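Local coordinates for protein (2Z,6E)-hedycaryol synthase (Kitasatospora setae, PDB 4MC3) that catalyses the magnesium-dependent 1,11-cyclization of (2E,6E)-farnesyl diphosphate, with addition of water, to (2Z,6E)-hedycaryol and diphosphate, at residues Tyr10-Leu15 against Ala263-Val268; Leu184-Glu189 against Val293-Asn298; Met206-Arg211 against Leu269-Glu274; Ala214-Leu219 against Val259-Gln264. One frame throughout, in Å; residues are numbered along the deposited sequence.

Contact 1 of 4, residues Tyr10-Leu15 against Ala263-Val268; sequences YVPFPL and AQLHTV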
loop_
_atom_site.group_PDB
_atom_site.type_symbol
_atom_site.label_atom_id
_atom_site.label_comp_id
_atom_site.label_asym_id
_atom_site.label_seq_id
_atom_site.Cartn_x
_atom_site.Cartn_y
_atom_site.Cartn_z
ATOM N N TYR A 10 18.089 -1.950 -8.360
ATOM C CA TYR A 10 18.894 -1.519 -7.236
ATOM C C TYR A 10 18.234 -0.336 -6.540
ATOM O O TYR A 10 17.771 0.617 -7.180
ATOM C CB TYR A 10 20.323 -1.140 -7.689
ATOM C CG TYR A 10 21.135 -0.490 -6.574
ATOM C CD1 TYR A 10 21.764 -1.278 -5.591
ATOM C CD2 TYR A 10 21.234 0.908 -6.461
ATOM C CE1 TYR A 10 22.470 -0.690 -4.551
ATOM C CE2 TYR A 10 21.954 1.500 -5.423
ATOM C CZ TYR A 10 22.554 0.699 -4.474
ATOM O OH TYR A 10 23.282 1.268 -3.441
ATOM N N VAL A 11 18.200 -0.420 -5.220
ATOM C CA VAL A 11 17.685 0.640 -4.374
ATOM C C VAL A 11 18.725 0.915 -3.277
ATOM O O VAL A 11 19.224 -0.010 -2.647
ATOM C CB VAL A 11 16.324 0.216 -3.736
ATOM C CG1 VAL A 11 15.809 1.326 -2.900
ATOM C CG2 VAL A 11 15.320 -0.105 -4.834
ATOM N N PRO A 12 19.060 2.184 -3.048
ATOM C CA PRO A 12 20.189 2.518 -2.151
ATOM C C PRO A 12 19.873 2.453 -0.669
ATOM O O PRO A 12 20.795 2.462 0.156
ATOM C CB PRO A 12 20.505 3.960 -2.518
ATOM C CG PRO A 12 19.279 4.492 -3.130
ATOM C CD PRO A 12 18.676 3.346 -3.868
ATOM N N PHE A 13 18.587 2.399 -0.332
ATOM C CA PHE A 13 18.149 2.530 1.047
ATOM C C PHE A 13 18.384 1.213 1.785
ATOM O O PHE A 13 18.195 0.135 1.217
ATOM C CB PHE A 13 16.651 2.921 1.081
ATOM C CG PHE A 13 16.312 4.112 0.208
ATOM C CD1 PHE A 13 16.888 5.364 0.418
ATOM C CD2 PHE A 13 15.453 3.960 -0.876
ATOM C CE1 PHE A 13 16.609 6.445 -0.435
ATOM C CE2 PHE A 13 15.160 5.029 -1.710
ATOM C CZ PHE A 13 15.743 6.272 -1.494
ATOM N N PRO A 14 18.803 1.292 3.073
ATOM C CA PRO A 14 18.995 0.056 3.796
ATOM C C PRO A 14 17.735 -0.810 3.868
ATOM O O PRO A 14 16.599 -0.279 3.878
ATOM C CB PRO A 14 19.470 0.516 5.189
ATOM C CG PRO A 14 20.046 1.872 4.966
ATOM C CD PRO A 14 19.209 2.474 3.853
ATOM N N LEU A 15 17.958 -2.119 3.898
ATOM C CA LEU A 15 16.899 -3.085 4.080
ATOM C C LEU A 15 16.641 -3.234 5.575
ATOM O O LEU A 15 17.473 -3.709 6.297
ATOM C CB LEU A 15 17.223 -4.445 3.460
ATOM C CG LEU A 15 16.204 -5.547 3.671
ATOM C CD1 LEU A 15 14.948 -5.174 2.899
ATOM C CD2 LEU A 15 16.713 -6.894 3.195
ATOM N N ALA A 263 12.962 6.187 -12.918
ATOM C CA ALA A 263 12.361 7.489 -12.784
ATOM C C ALA A 263 11.655 7.694 -11.432
ATOM O O ALA A 263 11.754 8.779 -10.805
ATOM C CB ALA A 263 11.406 7.757 -13.943
ATOM N N GLN A 264 10.918 6.672 -10.994
ATOM C CA GLN A 264 10.269 6.787 -9.696
ATOM C C GLN A 264 11.272 6.924 -8.553
ATOM O O GLN A 264 11.029 7.718 -7.626
ATOM C CB GLN A 264 9.270 5.643 -9.394
ATOM C CG GLN A 264 8.189 5.397 -10.430
ATOM C CD GLN A 264 7.521 6.680 -10.822
ATOM O OE1 GLN A 264 7.011 7.436 -9.990
ATOM N NE2 GLN A 264 7.555 6.969 -12.111
ATOM N N LEU A 265 12.334 6.124 -8.611
ATOM C CA LEU A 265 13.409 6.217 -7.633
ATOM C C LEU A 265 13.981 7.619 -7.539
ATOM O O LEU A 265 14.139 8.156 -6.429
ATOM C CB LEU A 265 14.524 5.211 -7.880
ATOM C CG LEU A 265 15.721 5.388 -6.950
ATOM C CD1 LEU A 265 15.368 5.207 -5.477
ATOM C CD2 LEU A 265 16.794 4.405 -7.427
ATOM N N HIS A 266 14.322 8.196 -8.684
ATOM C CA HIS A 266 14.895 9.528 -8.677
ATOM C C HIS A 266 13.904 10.590 -8.220
ATOM O O HIS A 266 14.285 11.532 -7.535
ATOM C CB HIS A 266 15.548 9.823 -10.014
ATOM C CG HIS A 266 16.824 9.047 -10.201
ATOM N ND1 HIS A 266 18.007 9.421 -9.603
ATOM C CD2 HIS A 266 17.076 7.874 -10.829
ATOM C CE1 HIS A 266 18.946 8.540 -9.898
ATOM N NE2 HIS A 266 18.406 7.589 -10.639
ATOM N N THR A 267 12.606 10.366 -8.482
ATOM C CA THR A 267 11.555 11.213 -7.960
ATOM C C THR A 267 11.437 11.100 -6.415
ATOM O O THR A 267 11.200 12.114 -5.731
ATOM C CB THR A 267 10.214 10.897 -8.655
ATOM O OG1 THR A 267 10.357 11.080 -10.080
ATOM C CG2 THR A 267 9.130 11.789 -8.191
ATOM N N VAL A 268 11.591 9.885 -5.879
ATOM C CA VAL A 268 11.633 9.697 -4.425
ATOM C C VAL A 268 12.796 10.486 -3.805
ATOM O O VAL A 268 12.604 11.190 -2.811
ATOM C CB VAL A 268 11.690 8.209 -4.008
ATOM C CG1 VAL A 268 12.117 8.040 -2.553
ATOM C CG2 VAL A 268 10.300 7.598 -4.270
#

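Contact 2 of 4, residues Leu184-Glu189 against Val293-Asn298; sequences LWDLDE and VDYAAN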
loop_
_atom_site.group_PDB
_atom_site.type_symbol
_atom_site.label_atom_id
_atom_site.label_comp_id
_atom_site.label_asym_id
_atom_site.label_seq_id
_atom_site.Cartn_x
_atom_site.Cartn_y
_atom_site.Cartn_z
ATOM N N LEU A 184 -1.365 1.914 3.796
ATOM C CA LEU A 184 -0.367 1.277 4.630
ATOM C C LEU A 184 0.493 2.265 5.345
ATOM O O LEU A 184 0.789 2.200 6.549
ATOM C CB LEU A 184 0.484 0.251 3.827
ATOM C CG LEU A 184 -0.312 -0.950 3.381
ATOM C CD1 LEU A 184 0.419 -1.700 2.263
ATOM C CD2 LEU A 184 -0.489 -1.944 4.534
ATOM N N TRP A 185 1.005 3.239 4.602
ATOM C CA TRP A 185 1.862 4.308 5.143
ATOM C C TRP A 185 1.073 5.201 6.104
ATOM O O TRP A 185 1.644 5.614 7.115
ATOM C CB TRP A 185 2.523 5.145 4.090
ATOM C CG TRP A 185 3.626 4.344 3.345
ATOM C CD1 TRP A 185 4.432 3.385 3.852
ATOM C CD2 TRP A 185 3.967 4.454 1.941
ATOM N NE1 TRP A 185 5.293 2.915 2.871
ATOM C CE2 TRP A 185 4.990 3.530 1.679
ATOM C CE3 TRP A 185 3.470 5.219 0.898
ATOM C CZ2 TRP A 185 5.564 3.376 0.384
ATOM C CZ3 TRP A 185 4.059 5.102 -0.384
ATOM C CH2 TRP A 185 5.074 4.177 -0.611
ATOM N N ASP A 186 -0.219 5.455 5.846
ATOM C CA ASP A 186 -1.009 6.134 6.855
ATOM C C ASP A 186 -0.883 5.456 8.231
ATOM O O ASP A 186 -0.820 6.111 9.282
ATOM C CB ASP A 186 -2.493 6.198 6.465
ATOM C CG ASP A 186 -2.781 7.096 5.267
ATOM O OD1 ASP A 186 -2.045 8.048 4.993
ATOM O OD2 ASP A 186 -3.806 6.777 4.591
ATOM N N LEU A 187 -0.916 4.122 8.278
ATOM C CA LEU A 187 -0.799 3.400 9.520
ATOM C C LEU A 187 0.549 3.567 10.198
ATOM O O LEU A 187 0.638 3.400 11.442
ATOM C CB LEU A 187 -1.159 1.915 9.330
ATOM C CG LEU A 187 -2.624 1.549 9.009
ATOM C CD1 LEU A 187 -2.822 0.165 8.475
ATOM C CD2 LEU A 187 -3.506 1.768 10.274
ATOM N N ASP A 188 1.596 3.899 9.445
ATOM C CA ASP A 188 2.898 4.156 10.037
ATOM C C ASP A 188 2.852 5.356 11.006
ATOM O O ASP A 188 3.664 5.440 11.931
ATOM C CB ASP A 188 3.949 4.406 8.973
ATOM C CG ASP A 188 5.397 4.362 9.513
ATOM O OD1 ASP A 188 5.698 3.449 10.302
ATOM O OD2 ASP A 188 6.193 5.285 9.160
ATOM N N GLU A 189 1.873 6.254 10.851
ATOM C CA GLU A 189 1.799 7.410 11.732
ATOM C C GLU A 189 1.510 6.971 13.186
ATOM O O GLU A 189 1.842 7.702 14.108
ATOM C CB GLU A 189 0.775 8.404 11.264
ATOM C CG GLU A 189 1.067 9.011 9.928
ATOM C CD GLU A 189 0.196 10.227 9.610
ATOM O OE1 GLU A 189 0.030 11.103 10.508
ATOM O OE2 GLU A 189 -0.324 10.316 8.463
ATOM N N VAL A 293 10.243 13.529 9.027
ATOM C CA VAL A 293 11.455 12.927 8.442
ATOM C C VAL A 293 11.491 11.393 8.596
ATOM O O VAL A 293 11.911 10.666 7.665
ATOM C CB VAL A 293 12.709 13.571 9.067
ATOM C CG1 VAL A 293 13.982 12.824 8.663
ATOM C CG2 VAL A 293 12.759 15.014 8.639
ATOM N N ASP A 294 11.047 10.902 9.743
ATOM C CA ASP A 294 11.015 9.471 10.028
ATOM C C ASP A 294 9.974 8.805 9.087
ATOM O O ASP A 294 10.218 7.701 8.567
ATOM C CB ASP A 294 10.679 9.238 11.507
ATOM C CG ASP A 294 11.181 7.910 12.076
ATOM O OD1 ASP A 294 11.470 7.865 13.298
ATOM O OD2 ASP A 294 11.263 6.890 11.382
ATOM N N TYR A 295 8.803 9.421 8.948
ATOM C CA TYR A 295 7.790 8.886 8.020
ATOM C C TYR A 295 8.352 8.765 6.614
ATOM O O TYR A 295 8.203 7.738 5.968
ATOM C CB TYR A 295 6.594 9.810 8.024
ATOM C CG TYR A 295 5.450 9.522 7.107
ATOM C CD1 TYR A 295 4.388 8.766 7.535
ATOM C CD2 TYR A 295 5.392 10.046 5.843
ATOM C CE1 TYR A 295 3.274 8.587 6.730
ATOM C CE2 TYR A 295 4.323 9.823 4.992
ATOM C CZ TYR A 295 3.261 9.080 5.455
ATOM O OH TYR A 295 2.173 8.970 4.626
ATOM N N ALA A 296 9.021 9.797 6.117
ATOM C CA ALA A 296 9.588 9.763 4.768
ATOM C C ALA A 296 10.731 8.745 4.618
ATOM O O ALA A 296 10.864 8.066 3.585
ATOM C CB ALA A 296 10.099 11.141 4.395
ATOM N N ALA A 297 11.540 8.567 5.653
ATOM C CA ALA A 297 12.535 7.487 5.638
ATOM C C ALA A 297 11.930 6.117 5.573
ATOM O O ALA A 297 12.502 5.186 4.967
ATOM C CB ALA A 297 13.487 7.577 6.850
ATOM N N ASN A 298 10.752 5.953 6.173
ATOM C CA ASN A 298 10.054 4.667 6.109
ATOM C C ASN A 298 9.504 4.398 4.700
ATOM O O ASN A 298 9.521 3.264 4.207
ATOM C CB ASN A 298 8.897 4.624 7.141
ATOM C CG ASN A 298 8.317 3.268 7.255
ATOM O OD1 ASN A 298 7.168 2.994 6.791
ATOM N ND2 ASN A 298 9.087 2.394 7.799
HETATM O O HOH W 1 -0.044 9.472 5.953
HETATM O O HOH W 2 0.512 7.651 2.760
#

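Contact 3 of 4, residues Met206-Arg211 against Leu269-Glu274; sequences MNKLRR and LQARQE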
loop_
_atom_site.group_PDB
_atom_site.type_symbol
_atom_site.label_atom_id
_atom_site.label_comp_id
_atom_site.label_asym_id
_atom_site.label_seq_id
_atom_site.Cartn_x
_atom_site.Cartn_y
_atom_site.Cartn_z
ATOM N N MET A 206 5.389 15.762 -0.033
ATOM C CA MET A 206 4.936 14.486 0.549
ATOM C C MET A 206 4.042 13.752 -0.448
ATOM O O MET A 206 4.108 12.514 -0.572
ATOM C CB MET A 206 4.216 14.683 1.859
ATOM C CG MET A 206 4.073 13.411 2.695
ATOM S SD MET A 206 5.689 12.853 3.291
ATOM C CE MET A 206 5.794 13.552 4.923
ATOM N N ASN A 207 3.188 14.472 -1.146
ATOM C CA ASN A 207 2.346 13.837 -2.161
ATOM C C ASN A 207 3.189 13.218 -3.267
ATOM O O ASN A 207 2.887 12.125 -3.754
ATOM C CB ASN A 207 1.326 14.838 -2.755
ATOM C CG ASN A 207 0.267 15.292 -1.768
ATOM O OD1 ASN A 207 -0.038 14.662 -0.765
ATOM N ND2 ASN A 207 -0.350 16.411 -2.104
ATOM N N LYS A 208 4.249 13.910 -3.670
ATOM C CA LYS A 208 5.142 13.472 -4.719
ATOM C C LYS A 208 5.865 12.234 -4.274
ATOM O O LYS A 208 6.074 11.271 -5.062
ATOM C CB LYS A 208 6.113 14.603 -5.048
ATOM C CG LYS A 208 7.174 14.326 -6.123
ATOM C CD LYS A 208 7.963 15.617 -6.355
ATOM C CE LYS A 208 9.167 15.398 -7.251
ATOM N NZ LYS A 208 9.851 16.674 -7.627
ATOM N N LEU A 209 6.326 12.255 -3.025
ATOM C CA LEU A 209 7.014 11.086 -2.440
ATOM C C LEU A 209 6.096 9.865 -2.371
ATOM O O LEU A 209 6.532 8.740 -2.711
ATOM C CB LEU A 209 7.492 11.455 -1.007
ATOM C CG LEU A 209 8.177 10.342 -0.199
ATOM C CD1 LEU A 209 9.417 9.819 -0.876
ATOM C CD2 LEU A 209 8.496 10.862 1.199
ATOM N N ARG A 210 4.889 10.084 -1.880
ATOM C CA ARG A 210 3.909 9.001 -1.700
ATOM C C ARG A 210 3.611 8.362 -3.081
ATOM O O ARG A 210 3.622 7.146 -3.218
ATOM C CB ARG A 210 2.621 9.557 -1.075
ATOM C CG ARG A 210 1.459 8.593 -0.879
ATOM C CD ARG A 210 0.200 9.217 -0.285
ATOM N NE ARG A 210 0.515 9.745 1.030
ATOM C CZ ARG A 210 0.583 11.051 1.385
ATOM N NH1 ARG A 210 0.253 12.020 0.578
ATOM N NH2 ARG A 210 0.971 11.349 2.623
ATOM N N ARG A 211 3.339 9.167 -4.090
ATOM C CA ARG A 211 3.041 8.643 -5.416
ATOM C C ARG A 211 4.209 7.907 -6.013
ATOM O O ARG A 211 4.064 6.760 -6.505
ATOM C CB ARG A 211 2.561 9.761 -6.362
ATOM C CG ARG A 211 2.429 9.249 -7.807
ATOM C CD ARG A 211 1.905 10.341 -8.729
ATOM N NE ARG A 211 2.040 9.896 -10.109
ATOM C CZ ARG A 211 1.069 9.489 -10.920
ATOM N NH1 ARG A 211 -0.191 9.463 -10.551
ATOM N NH2 ARG A 211 1.406 9.138 -12.155
ATOM N N LEU A 269 13.974 10.367 -4.424
ATOM C CA LEU A 269 15.204 11.023 -3.920
ATOM C C LEU A 269 15.016 12.534 -3.912
ATOM O O LEU A 269 15.276 13.224 -2.900
ATOM C CB LEU A 269 16.418 10.595 -4.738
ATOM C CG LEU A 269 16.913 9.166 -4.504
ATOM C CD1 LEU A 269 17.887 8.723 -5.594
ATOM C CD2 LEU A 269 17.532 9.024 -3.114
ATOM N N GLN A 270 14.500 13.046 -5.017
ATOM C CA GLN A 270 14.208 14.481 -5.140
ATOM C C GLN A 270 13.168 14.948 -4.138
ATOM O O GLN A 270 13.346 15.972 -3.498
ATOM C CB GLN A 270 13.737 14.821 -6.559
ATOM C CG GLN A 270 13.665 16.327 -6.840
ATOM C CD GLN A 270 13.079 16.687 -8.212
ATOM O OE1 GLN A 270 12.970 15.852 -9.110
ATOM N NE2 GLN A 270 12.695 17.952 -8.369
ATOM N N ALA A 271 12.060 14.201 -4.002
ATOM C CA ALA A 271 10.982 14.614 -3.120
ATOM C C ALA A 271 11.426 14.690 -1.652
ATOM O O ALA A 271 10.891 15.488 -0.861
ATOM C CB ALA A 271 9.795 13.679 -3.228
ATOM N N ARG A 272 12.293 13.756 -1.257
ATOM C CA ARG A 272 12.818 13.780 0.114
ATOM C C ARG A 272 13.565 15.068 0.409
ATOM O O ARG A 272 13.387 15.661 1.463
ATOM C CB ARG A 272 13.704 12.578 0.398
ATOM C CG ARG A 272 12.876 11.300 0.543
ATOM C CD ARG A 272 13.756 10.121 0.942
ATOM N NE ARG A 272 14.128 10.209 2.357
ATOM C CZ ARG A 272 14.976 9.387 2.971
ATOM N NH1 ARG A 272 15.594 8.406 2.308
ATOM N NH2 ARG A 272 15.231 9.558 4.257
ATOM N N GLN A 273 14.365 15.510 -0.555
ATOM C CA GLN A 273 15.095 16.774 -0.407
ATOM C C GLN A 273 14.132 17.936 -0.327
ATOM O O GLN A 273 14.279 18.838 0.509
ATOM C CB GLN A 273 16.082 16.947 -1.570
ATOM C CG GLN A 273 17.281 16.019 -1.440
ATOM C CD GLN A 273 17.851 15.965 -0.010
ATOM O OE1 GLN A 273 18.404 16.954 0.487
ATOM N NE2 GLN A 273 17.706 14.807 0.658
ATOM N N GLU A 274 13.147 17.924 -1.217
ATOM C CA GLU A 274 12.145 18.964 -1.286
ATOM C C GLU A 274 11.309 19.010 -0.008
ATOM O O GLU A 274 10.888 20.079 0.449
ATOM C CB GLU A 274 11.277 18.775 -2.535
ATOM C CG GLU A 274 12.040 19.071 -3.832
ATOM C CD GLU A 274 11.291 18.673 -5.086
ATOM O OE1 GLU A 274 10.213 18.042 -5.004
ATOM O OE2 GLU A 274 11.799 18.982 -6.180
#

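Contact 4 of 4, residues Ala214-Leu219 against Val259-Gln264; sequences ALHIAL and VLVEAQ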
loop_
_atom_site.group_PDB
_atom_site.type_symbol
_atom_site.label_atom_id
_atom_site.label_comp_id
_atom_site.label_asym_id
_atom_site.label_seq_id
_atom_site.Cartn_x
_atom_site.Cartn_y
_atom_site.Cartn_z
ATOM N N ALA A 214 4.964 4.663 -4.110
ATOM C CA ALA A 214 3.902 3.666 -4.373
ATOM C C ALA A 214 4.106 3.082 -5.780
ATOM O O ALA A 214 3.950 1.867 -5.973
ATOM C CB ALA A 214 2.505 4.235 -4.214
ATOM N N LEU A 215 4.447 3.920 -6.744
ATOM C CA LEU A 215 4.618 3.479 -8.116
ATOM C C LEU A 215 5.902 2.685 -8.305
ATOM O O LEU A 215 5.904 1.715 -9.069
ATOM C CB LEU A 215 4.531 4.627 -9.107
ATOM C CG LEU A 215 3.102 5.189 -9.286
ATOM C CD1 LEU A 215 3.151 6.347 -10.282
ATOM C CD2 LEU A 215 2.017 4.140 -9.665
ATOM N N HIS A 216 6.963 3.023 -7.598
ATOM C CA HIS A 216 8.183 2.200 -7.679
ATOM C C HIS A 216 7.886 0.758 -7.271
ATOM O O HIS A 216 8.164 -0.210 -7.990
ATOM C CB HIS A 216 9.263 2.762 -6.791
ATOM C CG HIS A 216 10.566 2.041 -6.876
ATOM N ND1 HIS A 216 10.793 0.829 -6.268
ATOM C CD2 HIS A 216 11.720 2.365 -7.522
ATOM C CE1 HIS A 216 12.048 0.447 -6.513
ATOM N NE2 HIS A 216 12.628 1.361 -7.262
ATOM N N ILE A 217 7.225 0.604 -6.106
ATOM C CA ILE A 217 6.858 -0.656 -5.546
ATOM C C ILE A 217 5.938 -1.386 -6.479
ATOM O O ILE A 217 6.074 -2.602 -6.703
ATOM C CB ILE A 217 6.248 -0.416 -4.135
ATOM C CG1 ILE A 217 7.337 0.100 -3.183
ATOM C CG2 ILE A 217 5.578 -1.635 -3.602
ATOM C CD1 ILE A 217 6.820 0.708 -1.893
ATOM N N ALA A 218 4.902 -0.707 -6.967
ATOM C CA ALA A 218 3.924 -1.354 -7.844
ATOM C C ALA A 218 4.485 -1.796 -9.161
ATOM O O ALA A 218 4.119 -2.895 -9.647
ATOM C CB ALA A 218 2.751 -0.452 -8.101
ATOM N N LEU A 219 5.365 -0.991 -9.748
ATOM C CA LEU A 219 5.922 -1.315 -11.049
ATOM C C LEU A 219 6.906 -2.493 -10.926
ATOM O O LEU A 219 6.967 -3.358 -11.816
ATOM C CB LEU A 219 6.599 -0.105 -11.667
ATOM C CG LEU A 219 5.639 0.968 -12.151
ATOM C CD1 LEU A 219 6.339 2.266 -12.405
ATOM C CD2 LEU A 219 4.877 0.519 -13.387
ATOM N N VAL A 259 12.920 1.550 -16.944
ATOM C CA VAL A 259 13.237 2.980 -17.059
ATOM C C VAL A 259 12.254 3.817 -16.206
ATOM O O VAL A 259 12.616 4.780 -15.503
ATOM C CB VAL A 259 13.208 3.422 -18.528
ATOM C CG1 VAL A 259 13.238 4.938 -18.656
ATOM C CG2 VAL A 259 14.362 2.770 -19.293
ATOM N N LEU A 260 10.997 3.432 -16.252
ATOM C CA LEU A 260 9.966 4.077 -15.412
ATOM C C LEU A 260 10.249 3.922 -13.935
ATOM O O LEU A 260 10.034 4.862 -13.162
ATOM C CB LEU A 260 8.560 3.540 -15.696
ATOM C CG LEU A 260 7.457 4.412 -16.260
ATOM C CD1 LEU A 260 6.138 3.700 -16.021
ATOM C CD2 LEU A 260 7.418 5.786 -15.638
ATOM N N VAL A 261 10.624 2.714 -13.533
ATOM C CA VAL A 261 11.010 2.456 -12.149
ATOM C C VAL A 261 12.168 3.356 -11.705
ATOM O O VAL A 261 12.145 3.934 -10.604
ATOM C CB VAL A 261 11.367 0.961 -11.928
ATOM C CG1 VAL A 261 11.996 0.691 -10.578
ATOM C CG2 VAL A 261 10.152 0.061 -12.083
ATOM N N GLU A 262 13.223 3.444 -12.539
ATOM C CA GLU A 262 14.318 4.299 -12.184
ATOM C C GLU A 262 13.843 5.731 -12.034
ATOM O O GLU A 262 14.256 6.445 -11.114
ATOM C CB GLU A 262 15.479 4.160 -13.199
ATOM C CG GLU A 262 16.206 2.819 -13.094
ATOM C CD GLU A 262 16.593 2.443 -11.645
ATOM O OE1 GLU A 262 17.455 3.171 -11.068
ATOM O OE2 GLU A 262 16.042 1.419 -11.105
ATOM N N ALA A 263 12.962 6.187 -12.918
ATOM C CA ALA A 263 12.361 7.489 -12.784
ATOM C C ALA A 263 11.655 7.694 -11.432
ATOM O O ALA A 263 11.754 8.779 -10.805
ATOM C CB ALA A 263 11.406 7.757 -13.943
ATOM N N GLN A 264 10.918 6.672 -10.994
ATOM C CA GLN A 264 10.269 6.787 -9.696
ATOM C C GLN A 264 11.272 6.924 -8.553
ATOM O O GLN A 264 11.029 7.718 -7.626
ATOM C CB GLN A 264 9.270 5.643 -9.394
ATOM C CG GLN A 264 8.189 5.397 -10.430
ATOM C CD GLN A 264 7.521 6.680 -10.822
ATOM O OE1 GLN A 264 7.011 7.436 -9.990
ATOM N NE2 GLN A 264 7.555 6.969 -12.111
HETATM O O HOH W 3 15.209 0.934 -8.490
#

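Contact 1 of 4, residues Tyr10-Leu15 against Ala263-Val268
L265 and V268 stand on a regular helical turn, while Y10, P12 and F13 lie in an irregular loop that presents one carbonyl, one proline ring and one aromatic ring to them. The contact is wholly apolar apart from that carbonyl, and no hydrogen bond crosses it. L265 carries most of it. Its CG is anti to the backbone N (chi1 174°), which sets CG on the loop side. There CD1 lies 3.8 Å from F13 CE2 and 4.1 Å from P12 CD, the proline and leucine side chains meeting tip to tip. The other methyl, L265 CD2, rests 3.9 Å from Y10 O. F13 runs past L265 in the opposite direction and ends beside the next turn of the helix, where its CZ is 4.2 Å from V268 CG1; V268 CG1 and L265 CD1 both approach the ring obliquely. One face of the F13 ring is occupied from within the loop, with P12 CG 4.1 Å above the plane and over the centre. An alanine at L265 would probably leave P12 CD and the CE2 corner of F13 without their methyl partners and open a gap between loop and helix. Within the helix, T267 OG1 donates to A263 O over 2.8 Å, arriving on the face of that carbonyl opposite to T267 N. The loop precedes helix 21-35 and bridges two helices: V11 packs on L303 and L307 of helix 286-309, F13 O accepts a hydrogen bond from S304 there, and P12 and F13 bear on helix 250-282, whose V268 also touches L209 of helix 204-225.

Contact 2 of 4, residues Leu184-Glu189 against Val293-Asn298
Y295 reaches from one helix to lie beside W185, D188 and E189 of the other, bridging segments whose axes approach to 10.4 Å at an angle of 144°. From CB the side chain leaves with CG anti to the backbone N (chi1 177°). On the CD1 side the ring passes E189 CG, 4.1 Å from CD1, and D188 OD2 lies obliquely to it near the same corner. Y295 CE1 comes to 3.4 Å from W185 O, and on the other side CD2 packs on M206. The hydroxyl at the tip sits 3.9 Å from W185 CB and enters a water network. Y295 OH donates to one water over 2.6 Å, and that water donates to D186 OD1 and E189 OE2. A second water donates to Y295 OH over 2.8 Å and only weakly to D186 OD1. R210 NH2 of helix 204-225 adds a weak hydrogen bond to the hydroxyl. The phenol joins two buried carboxylates without touching either, and each has a stronger mate: H145 for D186, R201 for E189. The break between helix 168-178 and helix 181-188 brings S178, V179 and M181 to the nerolidol pocket, consistent with the broken helix of the class I terpene cyclase alpha domain; the W185 side chain is about 8 Å from the bound nerolidol. One turn along from Y295, N298 and D188 reach toward each other tip to tip, amide and carboxylate stacked with planes 21° apart, and D188 OD2 lies 3.4 Å from N298 CB. The carboxylate is bound by R191 through OD1, and R191 also pairs with D294.

Contact 3 of 4, residues Met206-Arg211 against Leu269-Glu274
L209 and A271 mark the closest backbone approach of this antiparallel helix pair, in which the segment axes close to 8.5 Å at an angle of 156°. Their CA atoms are 5.4 Å apart, a short separation for neighbouring helices and one that the small side chain of A271 permits. The apolar contacts follow from it. A271 CB lies 3.9 Å from L209 CB and also supports the aliphatic part of K208, whose CG is 4.0 Å away. L209 CD1 reaches the next residue of the partner helix, 4.0 Å from R272 CG, and crosses that side chain obliquely. The ionic interaction is a salt bridge beside the apolar contact. K208 is extended throughout, CG anti to the backbone N (chi1 179°), and its side chain crosses that of E274 at about a right angle. NZ donates to OE1 of E274 over 3.0 Å, on the syn side and 20° out of the carboxylate plane, and more weakly to OE2 over 3.3 Å. A hydrogen bond within one helix completes the group: Q270 NE2 donates to E274 OE2 at 2.6 Å, likewise syn, in a short and bent bond. K208 NZ and Q270 NE2 also come close, but as two donors they do not bond to each other. Helix 286-309 lies against the apolar side, where L209 touches A296 and R272 touches A297 and A300, while F13 of the N-terminal loop packs on L269 and R272.

Contact 4 of 4, residues Ala214-Leu219 against Val259-Gln264
H216 and V261 meet where helix 204-225, whose C-terminal end carries the first residues of the NXXXSXXXE motif, packs antiparallel on helix 250-282. V261 CG1 lies over one face of the imidazole, 3.4 Å from H216 NE2, the two side chains crossing at about a right angle. Near the plane of the ring, at its edge, stands Q264 CB. Also in that plane is a water, 2.9 Å from H216 NE2, that donates to E262 OE2 and so bridges the helices. An alanine at H216 would probably leave V261 CG1 without the ring face and this water without its nitrogen partner. In this all-helical terpene cyclase fold the two sides of helix 204-225 differ: I217 points away from helix 250-282 and touches the bound nerolidol, whereas L215 and L219 turn toward it. L219 CB is 3.6 Å from V261 CG2, and L219 CD1 lies 3.9 Å from L260 CD1. The Q264 chain bends at chi2 (-48°), and its OE1 lies 3.8 Å from L215 CB. L215 also lies about 4 Å, side chain to side chain, from R175, a probable substrate-binding residue.

Overall arrangement
Contacts 3 and 4 are two levels of one antiparallel pairing, helix 204-225 on helix 250-282, with centres 13 Å apart; contact 4 is nested within the chain loop that contact 3 closes. Contact 1 adds the N-terminal loop to helix 250-282 between them, its centre 9 Å from contact 4 and 11 Å from contact 3, and V11 reaches H216. Contact 2 joins helix 181-188 to helix 286-309, its centre 13 Å from contact 3, 16 Å from contact 1 and 19 Å from contact 4; W185 touches both A214 and I217. Contacts 3 and 4 are nested inside its chain loop, whereas the segments of contact 1 alternate with those of contacts 2 and 3. Helix 204-225 thus links the outer packing to the nerolidol pocket.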